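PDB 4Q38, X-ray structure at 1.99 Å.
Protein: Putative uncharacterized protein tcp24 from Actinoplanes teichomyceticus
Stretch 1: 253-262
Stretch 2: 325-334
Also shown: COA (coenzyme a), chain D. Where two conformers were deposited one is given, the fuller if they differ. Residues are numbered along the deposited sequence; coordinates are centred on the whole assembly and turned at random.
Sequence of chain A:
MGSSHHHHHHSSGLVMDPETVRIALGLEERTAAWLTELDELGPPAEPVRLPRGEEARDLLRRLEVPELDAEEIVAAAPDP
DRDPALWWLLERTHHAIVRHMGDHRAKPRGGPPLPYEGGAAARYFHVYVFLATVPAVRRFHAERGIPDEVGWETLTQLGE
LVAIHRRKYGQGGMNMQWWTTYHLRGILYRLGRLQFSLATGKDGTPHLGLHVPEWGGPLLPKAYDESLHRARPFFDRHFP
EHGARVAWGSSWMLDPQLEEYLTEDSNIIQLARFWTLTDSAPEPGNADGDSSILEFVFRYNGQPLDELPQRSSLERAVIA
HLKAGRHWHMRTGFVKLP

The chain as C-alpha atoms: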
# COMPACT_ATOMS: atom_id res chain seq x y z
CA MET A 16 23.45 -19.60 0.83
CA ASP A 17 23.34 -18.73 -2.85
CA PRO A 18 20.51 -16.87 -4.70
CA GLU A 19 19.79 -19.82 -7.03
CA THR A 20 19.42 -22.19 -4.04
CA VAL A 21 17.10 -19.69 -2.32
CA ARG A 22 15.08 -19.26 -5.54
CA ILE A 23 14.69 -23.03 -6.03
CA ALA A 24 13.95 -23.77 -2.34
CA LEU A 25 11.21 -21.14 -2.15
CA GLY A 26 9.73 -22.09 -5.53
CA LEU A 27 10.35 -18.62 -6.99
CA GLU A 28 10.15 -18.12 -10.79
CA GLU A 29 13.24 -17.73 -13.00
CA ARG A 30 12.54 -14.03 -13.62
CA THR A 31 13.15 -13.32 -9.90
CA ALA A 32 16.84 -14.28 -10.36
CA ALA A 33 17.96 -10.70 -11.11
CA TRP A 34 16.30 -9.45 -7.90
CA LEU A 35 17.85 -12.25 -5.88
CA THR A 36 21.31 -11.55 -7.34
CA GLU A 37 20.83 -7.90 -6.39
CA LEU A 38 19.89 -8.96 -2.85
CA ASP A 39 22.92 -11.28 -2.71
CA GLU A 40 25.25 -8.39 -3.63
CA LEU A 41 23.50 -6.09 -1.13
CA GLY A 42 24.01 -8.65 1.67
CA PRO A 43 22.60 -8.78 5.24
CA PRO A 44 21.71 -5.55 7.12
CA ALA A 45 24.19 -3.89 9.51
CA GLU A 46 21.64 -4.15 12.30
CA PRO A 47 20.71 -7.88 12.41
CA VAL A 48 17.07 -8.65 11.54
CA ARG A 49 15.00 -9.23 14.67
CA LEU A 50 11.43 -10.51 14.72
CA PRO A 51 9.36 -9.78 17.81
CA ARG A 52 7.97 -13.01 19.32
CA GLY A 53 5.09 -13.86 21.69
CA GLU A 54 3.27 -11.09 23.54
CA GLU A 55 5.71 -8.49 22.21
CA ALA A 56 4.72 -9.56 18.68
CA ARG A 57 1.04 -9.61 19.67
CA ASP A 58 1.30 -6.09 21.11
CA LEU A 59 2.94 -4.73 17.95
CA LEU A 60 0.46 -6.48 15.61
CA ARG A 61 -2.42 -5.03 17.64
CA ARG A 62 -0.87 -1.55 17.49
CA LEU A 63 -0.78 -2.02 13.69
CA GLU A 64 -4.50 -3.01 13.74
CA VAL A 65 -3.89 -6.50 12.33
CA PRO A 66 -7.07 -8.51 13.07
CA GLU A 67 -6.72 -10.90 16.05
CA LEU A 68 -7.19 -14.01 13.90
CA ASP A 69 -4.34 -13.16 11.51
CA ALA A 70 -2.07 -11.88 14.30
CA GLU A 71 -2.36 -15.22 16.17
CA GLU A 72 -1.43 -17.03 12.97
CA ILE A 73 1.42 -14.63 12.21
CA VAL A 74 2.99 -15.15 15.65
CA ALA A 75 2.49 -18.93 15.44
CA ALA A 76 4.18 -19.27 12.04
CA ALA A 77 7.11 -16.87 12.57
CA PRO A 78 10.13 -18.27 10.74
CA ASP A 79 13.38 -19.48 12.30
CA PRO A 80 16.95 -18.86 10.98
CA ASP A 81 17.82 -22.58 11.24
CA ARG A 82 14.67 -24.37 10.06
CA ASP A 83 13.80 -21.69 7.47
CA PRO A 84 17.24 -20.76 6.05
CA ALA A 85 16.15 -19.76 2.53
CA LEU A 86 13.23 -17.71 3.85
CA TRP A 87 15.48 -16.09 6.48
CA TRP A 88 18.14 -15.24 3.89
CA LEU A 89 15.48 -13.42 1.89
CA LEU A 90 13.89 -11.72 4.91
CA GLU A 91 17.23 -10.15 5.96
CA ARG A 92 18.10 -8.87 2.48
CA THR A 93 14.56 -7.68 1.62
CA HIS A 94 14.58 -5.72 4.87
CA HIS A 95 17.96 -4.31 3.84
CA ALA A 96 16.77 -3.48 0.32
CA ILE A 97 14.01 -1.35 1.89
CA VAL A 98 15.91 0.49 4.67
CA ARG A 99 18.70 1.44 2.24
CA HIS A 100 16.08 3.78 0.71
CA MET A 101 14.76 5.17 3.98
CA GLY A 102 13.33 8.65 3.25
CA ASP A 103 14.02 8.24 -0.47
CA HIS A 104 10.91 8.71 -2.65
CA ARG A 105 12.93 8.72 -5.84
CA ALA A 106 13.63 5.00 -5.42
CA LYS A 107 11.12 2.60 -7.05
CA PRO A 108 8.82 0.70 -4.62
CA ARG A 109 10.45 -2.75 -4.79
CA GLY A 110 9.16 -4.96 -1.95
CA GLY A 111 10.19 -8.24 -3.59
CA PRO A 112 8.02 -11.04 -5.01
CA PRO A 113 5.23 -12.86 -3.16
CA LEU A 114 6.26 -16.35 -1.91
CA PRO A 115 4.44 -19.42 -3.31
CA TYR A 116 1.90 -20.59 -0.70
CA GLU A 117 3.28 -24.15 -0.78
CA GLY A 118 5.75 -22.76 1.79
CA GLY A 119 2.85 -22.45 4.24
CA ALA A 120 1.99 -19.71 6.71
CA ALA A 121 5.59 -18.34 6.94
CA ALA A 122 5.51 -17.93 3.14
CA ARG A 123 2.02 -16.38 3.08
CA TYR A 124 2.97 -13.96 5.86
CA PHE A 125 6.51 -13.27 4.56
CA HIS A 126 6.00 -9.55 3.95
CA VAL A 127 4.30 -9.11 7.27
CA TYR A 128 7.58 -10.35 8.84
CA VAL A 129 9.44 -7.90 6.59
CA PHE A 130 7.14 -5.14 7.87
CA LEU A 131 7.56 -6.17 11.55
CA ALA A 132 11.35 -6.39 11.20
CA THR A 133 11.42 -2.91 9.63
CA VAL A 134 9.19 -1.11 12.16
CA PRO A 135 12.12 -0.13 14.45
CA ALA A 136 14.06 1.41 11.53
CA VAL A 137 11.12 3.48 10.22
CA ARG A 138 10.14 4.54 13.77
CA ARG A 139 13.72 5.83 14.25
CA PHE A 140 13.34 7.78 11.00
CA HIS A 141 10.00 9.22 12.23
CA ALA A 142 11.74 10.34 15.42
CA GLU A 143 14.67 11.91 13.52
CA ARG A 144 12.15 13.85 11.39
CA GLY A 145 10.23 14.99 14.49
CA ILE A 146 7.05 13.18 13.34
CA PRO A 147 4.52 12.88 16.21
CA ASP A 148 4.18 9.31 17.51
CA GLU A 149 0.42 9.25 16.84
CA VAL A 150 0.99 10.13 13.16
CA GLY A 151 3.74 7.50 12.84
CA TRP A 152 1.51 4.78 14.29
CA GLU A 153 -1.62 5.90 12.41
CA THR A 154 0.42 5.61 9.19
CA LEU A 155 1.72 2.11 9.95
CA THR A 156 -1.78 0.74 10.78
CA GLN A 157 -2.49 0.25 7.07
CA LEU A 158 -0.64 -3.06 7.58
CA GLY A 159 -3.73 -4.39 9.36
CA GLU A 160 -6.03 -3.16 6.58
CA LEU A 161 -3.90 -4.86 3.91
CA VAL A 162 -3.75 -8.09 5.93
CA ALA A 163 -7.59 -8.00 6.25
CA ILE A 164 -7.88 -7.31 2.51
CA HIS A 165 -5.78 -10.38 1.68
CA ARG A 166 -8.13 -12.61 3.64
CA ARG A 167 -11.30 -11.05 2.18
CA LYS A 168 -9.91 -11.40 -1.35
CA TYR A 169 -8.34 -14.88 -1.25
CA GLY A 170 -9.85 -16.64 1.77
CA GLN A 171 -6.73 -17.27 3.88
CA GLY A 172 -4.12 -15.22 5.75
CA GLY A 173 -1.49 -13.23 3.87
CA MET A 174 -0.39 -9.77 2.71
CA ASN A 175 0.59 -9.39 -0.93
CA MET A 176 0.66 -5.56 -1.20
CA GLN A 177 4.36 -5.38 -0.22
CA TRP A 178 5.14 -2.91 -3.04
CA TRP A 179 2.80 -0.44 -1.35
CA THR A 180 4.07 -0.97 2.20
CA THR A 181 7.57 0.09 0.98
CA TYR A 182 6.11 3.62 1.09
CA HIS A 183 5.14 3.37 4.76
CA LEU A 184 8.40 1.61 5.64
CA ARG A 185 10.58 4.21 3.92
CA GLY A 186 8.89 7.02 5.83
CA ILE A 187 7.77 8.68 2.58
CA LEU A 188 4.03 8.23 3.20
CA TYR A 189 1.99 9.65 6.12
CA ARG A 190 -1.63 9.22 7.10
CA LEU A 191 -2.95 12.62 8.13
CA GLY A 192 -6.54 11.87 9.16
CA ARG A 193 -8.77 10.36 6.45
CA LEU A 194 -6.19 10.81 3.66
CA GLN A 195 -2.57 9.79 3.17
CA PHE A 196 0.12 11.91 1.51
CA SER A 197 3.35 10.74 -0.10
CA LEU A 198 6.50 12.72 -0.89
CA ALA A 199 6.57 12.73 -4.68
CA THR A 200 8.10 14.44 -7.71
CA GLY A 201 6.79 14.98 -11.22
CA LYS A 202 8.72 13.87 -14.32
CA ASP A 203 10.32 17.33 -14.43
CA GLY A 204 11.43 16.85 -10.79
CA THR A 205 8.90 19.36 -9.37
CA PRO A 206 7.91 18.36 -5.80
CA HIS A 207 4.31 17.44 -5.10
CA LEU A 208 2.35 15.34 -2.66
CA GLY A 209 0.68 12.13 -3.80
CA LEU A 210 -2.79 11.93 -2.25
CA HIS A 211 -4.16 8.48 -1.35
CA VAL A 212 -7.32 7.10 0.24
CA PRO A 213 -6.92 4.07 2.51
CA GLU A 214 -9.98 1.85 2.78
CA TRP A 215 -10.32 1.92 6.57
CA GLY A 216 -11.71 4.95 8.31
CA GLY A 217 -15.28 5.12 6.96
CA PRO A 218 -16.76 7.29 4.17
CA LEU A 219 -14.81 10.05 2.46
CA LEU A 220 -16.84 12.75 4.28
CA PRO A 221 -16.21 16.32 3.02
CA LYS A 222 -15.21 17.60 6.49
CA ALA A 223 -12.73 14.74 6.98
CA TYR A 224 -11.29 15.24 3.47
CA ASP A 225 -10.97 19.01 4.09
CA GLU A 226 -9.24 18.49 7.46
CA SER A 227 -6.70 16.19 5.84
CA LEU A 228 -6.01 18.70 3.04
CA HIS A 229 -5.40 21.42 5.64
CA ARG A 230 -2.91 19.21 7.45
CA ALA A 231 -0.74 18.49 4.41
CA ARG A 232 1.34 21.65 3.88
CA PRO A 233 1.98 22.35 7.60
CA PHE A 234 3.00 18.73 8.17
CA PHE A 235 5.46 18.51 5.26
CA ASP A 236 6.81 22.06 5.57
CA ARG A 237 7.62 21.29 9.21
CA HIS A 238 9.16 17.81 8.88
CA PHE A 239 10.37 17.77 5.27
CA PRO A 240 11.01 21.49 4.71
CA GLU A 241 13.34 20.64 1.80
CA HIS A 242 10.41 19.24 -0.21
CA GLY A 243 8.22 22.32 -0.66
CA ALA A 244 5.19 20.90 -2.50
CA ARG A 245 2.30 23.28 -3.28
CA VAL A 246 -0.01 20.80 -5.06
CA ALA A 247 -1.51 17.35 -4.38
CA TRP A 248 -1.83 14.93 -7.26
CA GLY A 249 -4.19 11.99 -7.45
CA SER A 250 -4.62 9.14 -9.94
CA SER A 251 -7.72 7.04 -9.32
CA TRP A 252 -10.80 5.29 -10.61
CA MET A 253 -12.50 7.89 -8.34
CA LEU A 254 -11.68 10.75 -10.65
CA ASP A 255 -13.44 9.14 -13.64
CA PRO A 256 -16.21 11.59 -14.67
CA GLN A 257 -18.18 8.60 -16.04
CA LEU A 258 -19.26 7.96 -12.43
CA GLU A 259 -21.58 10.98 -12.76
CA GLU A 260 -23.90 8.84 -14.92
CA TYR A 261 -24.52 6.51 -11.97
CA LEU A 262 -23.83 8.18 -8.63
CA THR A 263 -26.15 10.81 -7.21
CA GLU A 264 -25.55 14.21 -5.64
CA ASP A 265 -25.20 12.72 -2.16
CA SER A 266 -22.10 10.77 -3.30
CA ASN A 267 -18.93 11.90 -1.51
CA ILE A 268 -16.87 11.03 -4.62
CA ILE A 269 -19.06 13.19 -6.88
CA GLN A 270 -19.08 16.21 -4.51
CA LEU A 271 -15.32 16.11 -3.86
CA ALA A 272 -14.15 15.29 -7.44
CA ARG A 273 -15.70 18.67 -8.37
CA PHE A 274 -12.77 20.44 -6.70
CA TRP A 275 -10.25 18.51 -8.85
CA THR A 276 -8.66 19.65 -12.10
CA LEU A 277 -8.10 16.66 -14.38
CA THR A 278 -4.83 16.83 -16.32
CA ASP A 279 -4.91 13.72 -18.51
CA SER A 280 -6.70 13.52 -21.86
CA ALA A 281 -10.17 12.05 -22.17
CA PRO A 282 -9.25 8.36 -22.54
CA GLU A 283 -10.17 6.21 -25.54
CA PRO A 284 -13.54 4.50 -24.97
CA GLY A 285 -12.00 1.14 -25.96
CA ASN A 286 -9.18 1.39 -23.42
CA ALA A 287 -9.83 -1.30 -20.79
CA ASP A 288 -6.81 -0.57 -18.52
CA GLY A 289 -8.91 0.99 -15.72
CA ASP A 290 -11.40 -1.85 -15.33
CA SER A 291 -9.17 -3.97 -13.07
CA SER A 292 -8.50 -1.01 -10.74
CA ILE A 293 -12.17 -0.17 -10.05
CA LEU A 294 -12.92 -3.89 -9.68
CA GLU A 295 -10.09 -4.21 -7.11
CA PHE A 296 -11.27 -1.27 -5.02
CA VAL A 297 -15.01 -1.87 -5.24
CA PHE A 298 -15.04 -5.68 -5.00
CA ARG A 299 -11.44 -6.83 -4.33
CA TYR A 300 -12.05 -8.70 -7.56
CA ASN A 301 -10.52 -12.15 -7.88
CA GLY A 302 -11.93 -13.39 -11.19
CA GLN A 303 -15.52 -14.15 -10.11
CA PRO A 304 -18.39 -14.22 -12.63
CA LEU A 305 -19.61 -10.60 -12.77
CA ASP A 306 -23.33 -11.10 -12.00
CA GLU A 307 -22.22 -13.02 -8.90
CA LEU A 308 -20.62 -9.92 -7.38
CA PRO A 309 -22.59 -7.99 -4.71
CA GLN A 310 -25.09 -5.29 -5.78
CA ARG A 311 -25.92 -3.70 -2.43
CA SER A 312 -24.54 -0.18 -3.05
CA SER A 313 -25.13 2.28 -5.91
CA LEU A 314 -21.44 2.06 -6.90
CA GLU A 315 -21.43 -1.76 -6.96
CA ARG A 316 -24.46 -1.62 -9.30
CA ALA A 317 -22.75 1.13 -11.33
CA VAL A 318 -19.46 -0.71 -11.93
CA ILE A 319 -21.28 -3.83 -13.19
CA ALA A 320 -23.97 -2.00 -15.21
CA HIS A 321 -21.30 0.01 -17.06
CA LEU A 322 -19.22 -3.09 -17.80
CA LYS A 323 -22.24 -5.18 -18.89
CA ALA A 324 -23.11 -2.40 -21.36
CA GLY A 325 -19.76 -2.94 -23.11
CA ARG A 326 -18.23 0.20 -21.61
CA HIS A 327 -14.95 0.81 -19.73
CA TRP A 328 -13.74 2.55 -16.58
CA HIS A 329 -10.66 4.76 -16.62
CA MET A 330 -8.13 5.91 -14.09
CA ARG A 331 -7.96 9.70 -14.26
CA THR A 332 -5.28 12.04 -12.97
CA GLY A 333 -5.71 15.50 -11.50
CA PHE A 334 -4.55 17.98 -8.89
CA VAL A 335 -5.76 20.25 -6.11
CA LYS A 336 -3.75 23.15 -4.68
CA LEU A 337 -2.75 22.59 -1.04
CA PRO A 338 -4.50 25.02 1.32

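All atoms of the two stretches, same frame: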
# COMPACT_ATOMS: atom_id res chain seq x y z
N MET A 253 -11.59 6.93 -8.99
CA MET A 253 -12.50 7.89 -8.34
C MET A 253 -12.69 9.17 -9.12
O MET A 253 -13.70 9.87 -8.96
CB MET A 253 -11.94 8.33 -6.99
CG MET A 253 -12.25 7.45 -5.81
SD MET A 253 -11.51 8.28 -4.40
CE MET A 253 -10.92 6.88 -3.47
N LEU A 254 -11.68 9.51 -9.91
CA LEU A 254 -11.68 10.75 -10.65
C LEU A 254 -12.32 10.60 -12.03
O LEU A 254 -12.36 11.56 -12.78
CB LEU A 254 -10.25 11.29 -10.77
CG LEU A 254 -9.70 11.92 -9.48
CD1 LEU A 254 -8.24 12.30 -9.65
CD2 LEU A 254 -10.54 13.12 -9.04
N ASP A 255 -12.79 9.40 -12.35
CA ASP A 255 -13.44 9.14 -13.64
C ASP A 255 -14.80 9.83 -13.71
O ASP A 255 -15.72 9.45 -13.00
CB ASP A 255 -13.62 7.63 -13.84
CG ASP A 255 -14.11 7.27 -15.25
OD1 ASP A 255 -14.57 8.16 -16.00
OD2 ASP A 255 -14.01 6.08 -15.61
N PRO A 256 -14.92 10.85 -14.57
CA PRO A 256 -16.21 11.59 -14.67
C PRO A 256 -17.38 10.72 -15.14
O PRO A 256 -18.53 11.13 -14.99
CB PRO A 256 -15.92 12.68 -15.71
CG PRO A 256 -14.43 12.75 -15.81
CD PRO A 256 -13.93 11.36 -15.53
N GLN A 257 -17.11 9.53 -15.67
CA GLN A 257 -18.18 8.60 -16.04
C GLN A 257 -19.04 8.16 -14.86
O GLN A 257 -20.16 7.70 -15.06
CB GLN A 257 -17.62 7.37 -16.73
CG GLN A 257 -17.03 7.63 -18.10
CD GLN A 257 -16.44 6.36 -18.69
OE1 GLN A 257 -15.51 5.78 -18.12
NE2 GLN A 257 -17.00 5.90 -19.80
N LEU A 258 -18.51 8.29 -13.64
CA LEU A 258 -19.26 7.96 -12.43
C LEU A 258 -20.51 8.82 -12.27
O LEU A 258 -21.48 8.41 -11.63
CB LEU A 258 -18.38 8.12 -11.19
CG LEU A 258 -17.28 7.08 -11.00
CD1 LEU A 258 -16.28 7.56 -9.95
CD2 LEU A 258 -17.89 5.73 -10.62
N GLU A 259 -20.47 10.02 -12.85
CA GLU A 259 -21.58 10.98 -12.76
C GLU A 259 -22.88 10.47 -13.39
O GLU A 259 -23.96 10.89 -13.00
CB GLU A 259 -21.17 12.31 -13.39
CG GLU A 259 -20.07 13.04 -12.61
CD GLU A 259 -19.19 13.91 -13.49
OE1 GLU A 259 -18.04 14.17 -13.07
OE2 GLU A 259 -19.62 14.34 -14.59
N GLU A 260 -22.75 9.54 -14.34
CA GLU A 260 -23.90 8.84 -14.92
C GLU A 260 -24.67 8.00 -13.90
O GLU A 260 -25.86 7.76 -14.07
CB GLU A 260 -23.44 7.91 -16.05
CG GLU A 260 -23.15 8.63 -17.36
CD GLU A 260 -23.09 7.69 -18.55
OE1 GLU A 260 -22.25 7.93 -19.43
OE2 GLU A 260 -23.89 6.73 -18.62
N TYR A 261 -23.98 7.55 -12.85
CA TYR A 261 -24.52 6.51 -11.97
C TYR A 261 -24.71 6.95 -10.53
O TYR A 261 -25.68 6.55 -9.89
CB TYR A 261 -23.63 5.27 -12.01
CG TYR A 261 -23.38 4.72 -13.39
CD1 TYR A 261 -24.27 3.80 -13.97
CD2 TYR A 261 -22.27 5.11 -14.13
CE1 TYR A 261 -24.05 3.29 -15.24
CE2 TYR A 261 -22.04 4.61 -15.40
CZ TYR A 261 -22.94 3.70 -15.95
OH TYR A 261 -22.71 3.20 -17.20
N LEU A 262 -23.79 7.76 -10.03
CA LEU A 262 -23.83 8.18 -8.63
C LEU A 262 -24.60 9.48 -8.51
O LEU A 262 -24.54 10.33 -9.40
CB LEU A 262 -22.42 8.34 -8.07
CG LEU A 262 -21.54 7.09 -8.11
CD1 LEU A 262 -20.14 7.40 -7.58
CD2 LEU A 262 -22.16 5.92 -7.35
N GLY A 325 -20.88 -2.94 -22.16
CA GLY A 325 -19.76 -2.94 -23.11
C GLY A 325 -18.86 -1.73 -22.96
O GLY A 325 -18.06 -1.44 -23.85
N ARG A 326 -18.98 -1.04 -21.83
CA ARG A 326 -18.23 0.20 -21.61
C ARG A 326 -17.09 -0.01 -20.60
O ARG A 326 -17.04 -1.04 -19.93
CB ARG A 326 -19.19 1.32 -21.20
CG ARG A 326 -20.36 1.47 -22.17
CD ARG A 326 -21.44 2.39 -21.63
NE ARG A 326 -20.95 3.76 -21.52
CZ ARG A 326 -21.60 4.73 -20.90
NH1 ARG A 326 -21.06 5.95 -20.86
NH2 ARG A 326 -22.77 4.49 -20.33
N HIS A 327 -16.18 0.96 -20.52
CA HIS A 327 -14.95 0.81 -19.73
C HIS A 327 -14.71 1.94 -18.76
O HIS A 327 -15.07 3.09 -19.03
CB HIS A 327 -13.73 0.65 -20.64
CG HIS A 327 -13.79 -0.58 -21.52
ND1 HIS A 327 -13.81 -0.50 -22.87
CD2 HIS A 327 -13.85 -1.93 -21.21
CE1 HIS A 327 -13.88 -1.74 -23.39
NE2 HIS A 327 -13.91 -2.61 -22.38
N TRP A 328 -14.10 1.59 -17.63
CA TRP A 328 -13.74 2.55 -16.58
C TRP A 328 -12.31 2.96 -16.74
O TRP A 328 -11.47 2.15 -17.16
CB TRP A 328 -13.95 1.92 -15.21
CG TRP A 328 -15.40 1.62 -14.86
CD1 TRP A 328 -16.03 0.38 -14.83
CD2 TRP A 328 -16.43 2.59 -14.48
NE1 TRP A 328 -17.35 0.51 -14.45
CE2 TRP A 328 -17.65 1.81 -14.23
CE3 TRP A 328 -16.47 3.97 -14.31
CZ2 TRP A 328 -18.84 2.41 -13.84
CZ3 TRP A 328 -17.67 4.57 -13.92
CH2 TRP A 328 -18.83 3.81 -13.69
N HIS A 329 -12.00 4.22 -16.42
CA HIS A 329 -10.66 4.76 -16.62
C HIS A 329 -10.12 5.43 -15.40
O HIS A 329 -10.82 6.21 -14.74
CB HIS A 329 -10.65 5.75 -17.78
CG HIS A 329 -11.36 5.26 -19.01
ND1 HIS A 329 -10.99 4.15 -19.68
CD2 HIS A 329 -12.47 5.77 -19.70
CE1 HIS A 329 -11.81 3.95 -20.73
NE2 HIS A 329 -12.72 4.94 -20.74
N MET A 330 -8.86 5.14 -15.09
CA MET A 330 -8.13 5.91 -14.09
C MET A 330 -7.93 7.32 -14.64
O MET A 330 -7.53 7.48 -15.79
CB MET A 330 -6.77 5.29 -13.81
CG MET A 330 -6.02 5.96 -12.67
SD MET A 330 -4.32 5.36 -12.47
CE MET A 330 -3.50 6.22 -13.81
N ARG A 331 -8.22 8.33 -13.83
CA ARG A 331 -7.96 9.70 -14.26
C ARG A 331 -7.01 10.35 -13.27
O ARG A 331 -6.92 9.94 -12.11
CB ARG A 331 -9.25 10.50 -14.41
CG ARG A 331 -10.24 9.94 -15.44
CD ARG A 331 -9.71 9.94 -16.87
NE ARG A 331 -9.31 11.26 -17.36
CZ ARG A 331 -10.14 12.15 -17.91
NH1 ARG A 331 -11.43 11.88 -18.06
NH2 ARG A 331 -9.67 13.32 -18.31
N THR A 332 -6.29 11.37 -13.75
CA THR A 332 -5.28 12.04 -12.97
C THR A 332 -5.61 13.53 -12.89
O THR A 332 -6.03 14.13 -13.87
CB THR A 332 -3.89 11.83 -13.61
OG1 THR A 332 -3.52 10.46 -13.48
CG2 THR A 332 -2.82 12.69 -12.95
N GLY A 333 -5.44 14.09 -11.70
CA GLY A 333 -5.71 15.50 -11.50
C GLY A 333 -4.96 16.03 -10.30
O GLY A 333 -4.20 15.30 -9.65
N PHE A 334 -5.19 17.31 -10.01
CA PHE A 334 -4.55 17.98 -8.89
C PHE A 334 -5.52 18.89 -8.14
O PHE A 334 -6.56 19.29 -8.67
CB PHE A 334 -3.34 18.81 -9.36
CG PHE A 334 -3.72 20.07 -10.11
CD1 PHE A 334 -3.96 21.27 -9.42
CD2 PHE A 334 -3.84 20.07 -11.49
CE1 PHE A 334 -4.31 22.43 -10.11
CE2 PHE A 334 -4.18 21.23 -12.19
CZ PHE A 334 -4.42 22.41 -11.49
N1A COA D . -17.23 -0.57 -2.46
C2A COA D . -18.57 -0.69 -2.48
N3A COA D . -19.41 0.35 -2.37
C4A COA D . -18.93 1.61 -2.23
C5A COA D . -17.47 1.83 -2.20
C6A COA D . -16.61 0.63 -2.33
N6A COA D . -15.25 0.71 -2.33
N7A COA D . -17.29 3.15 -2.06
C8A COA D . -18.50 3.74 -2.00
N9A COA D . -19.48 2.81 -2.09
C1B COA D . -20.94 3.07 -2.09
C2B COA D . -21.42 3.87 -0.89
O2B COA D . -21.73 3.02 0.20
C3B COA D . -22.62 4.59 -1.46
O3B COA D . -23.70 3.66 -1.55
P3B COA D . -25.26 4.08 -1.62
O7A COA D . -25.56 4.52 -0.21
O8A COA D . -25.92 2.81 -2.10
O9A COA D . -25.33 5.20 -2.63
C4B COA D . -22.18 4.91 -2.88
O4B COA D . -21.27 3.87 -3.23
C5B COA D . -21.51 6.28 -3.04
O5B COA D . -20.31 6.34 -2.25
P1A COA D . -19.50 7.70 -1.98
O1A COA D . -20.19 8.55 -0.95
O2A COA D . -19.19 8.29 -3.33
O3A COA D . -18.11 7.14 -1.36
P2A COA D . -17.83 6.82 0.19
O4A COA D . -17.35 8.07 0.87
O5A COA D . -18.97 6.06 0.81
O6A COA D . -16.61 5.78 0.04
CBP COA D . -14.19 5.34 -0.14
CCP COA D . -15.38 6.21 -0.55
CDP COA D . -12.99 5.89 -0.89
CEP COA D . -13.99 5.47 1.36
CAP COA D . -14.45 3.86 -0.52
OAP COA D . -14.77 3.76 -1.91
C9P COA D . -13.33 2.88 -0.24
O9P COA D . -13.11 2.50 0.90
N8P COA D . -12.62 2.43 -1.29
C7P COA D . -11.42 1.63 -1.14
C6P COA D . -10.17 2.51 -1.12
C5P COA D . -9.98 3.21 -2.45
O5P COA D . -10.70 2.95 -3.41
N4P COA D . -9.01 4.13 -2.49
C3P COA D . -8.54 4.72 -3.74
C2P COA D . -7.63 3.80 -4.53
S1P COA D . -7.09 4.61 -6.08
O HOH W 1 -13.08 9.14 -18.19

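Stretch 2 enters the contact from the end of a helix. Gly325, with phi/psi of 86/16°, closes that helix in a Schellman motif and touches nothing in stretch 1; a CB at these backbone angles would be jammed against the preceding carbonyl O, which accounts for glycine here.

Arg326 then turns its CA-to-CB bond toward stretch 1 and meets Glu260 in a two-pronged salt bridge. Arg326 NH1 donates to Glu260 OE1 at 2.7 Å with an N-H...acceptor angle of 173°, and Arg326 NH2 donates to Glu260 OE2 at 3.0 Å and 167°. Both angles are nearly straight, and OE1 lies at the guanidinium edge near its plane, as expected where two N-H groups face a carboxylate. Tyr261 OH lies 3.4 Å from Arg326 NH2, but the angle is too poor for a hydrogen bond.

His327 points its CB away, so its side chain stays at least 6.0 Å from stretch 1, and its small share of the contact comes through the backbone, near the side chain of Gln257.

Trp328 gives up more surface to the other stretch than any other residue, 104 Å². Its CB leaves sideways, yet the indole reaches across to the 3-10 segment 256-260 and the residue after it. Leu258 CD2 packs 3.5 Å from Trp328 CZ3, and Tyr261 CD2 lies 3.7 Å from Trp328 CH2. The Tyr261 ring and the indole six-membered ring have centroids 5.6 Å apart and planes at 54°, an oblique pair. Asp255 OD2 approaches the indole edge, 3.5 Å from Trp328 CE3.

The same carboxylate oxygen anchors the next residue: His329 N donates to Asp255 OD2 at 2.9 Å and 169°. Asp255 OD1, meanwhile, accepts from Gln257 N at 2.9 Å and 160°, so one side chain both braces the start of the 3-10 segment and holds the backbone of stretch 2.

Met330 points away and makes no contact. Arg331, where the strand begins, points back toward stretch 1, and its CA is 5.3 Å from that of Leu254. The side chains meet closely, with Leu254 CB 3.9 Å from Arg331 CB, and Arg331 CG lies 3.8 Å from Asp255 CA. Further out, Pro256 CD is 3.6 Å from Arg331 NH1. A water links the charged groups, donating to Asp255 OD1 at 2.8 Å and accepting from Arg331 NH1 at 3.2 Å.

Thr332 points away. At Gly333 the backbone comes close again, with Leu254 CD1 3.9 Å from Gly333 N. Phe334 turns away, ending the contact.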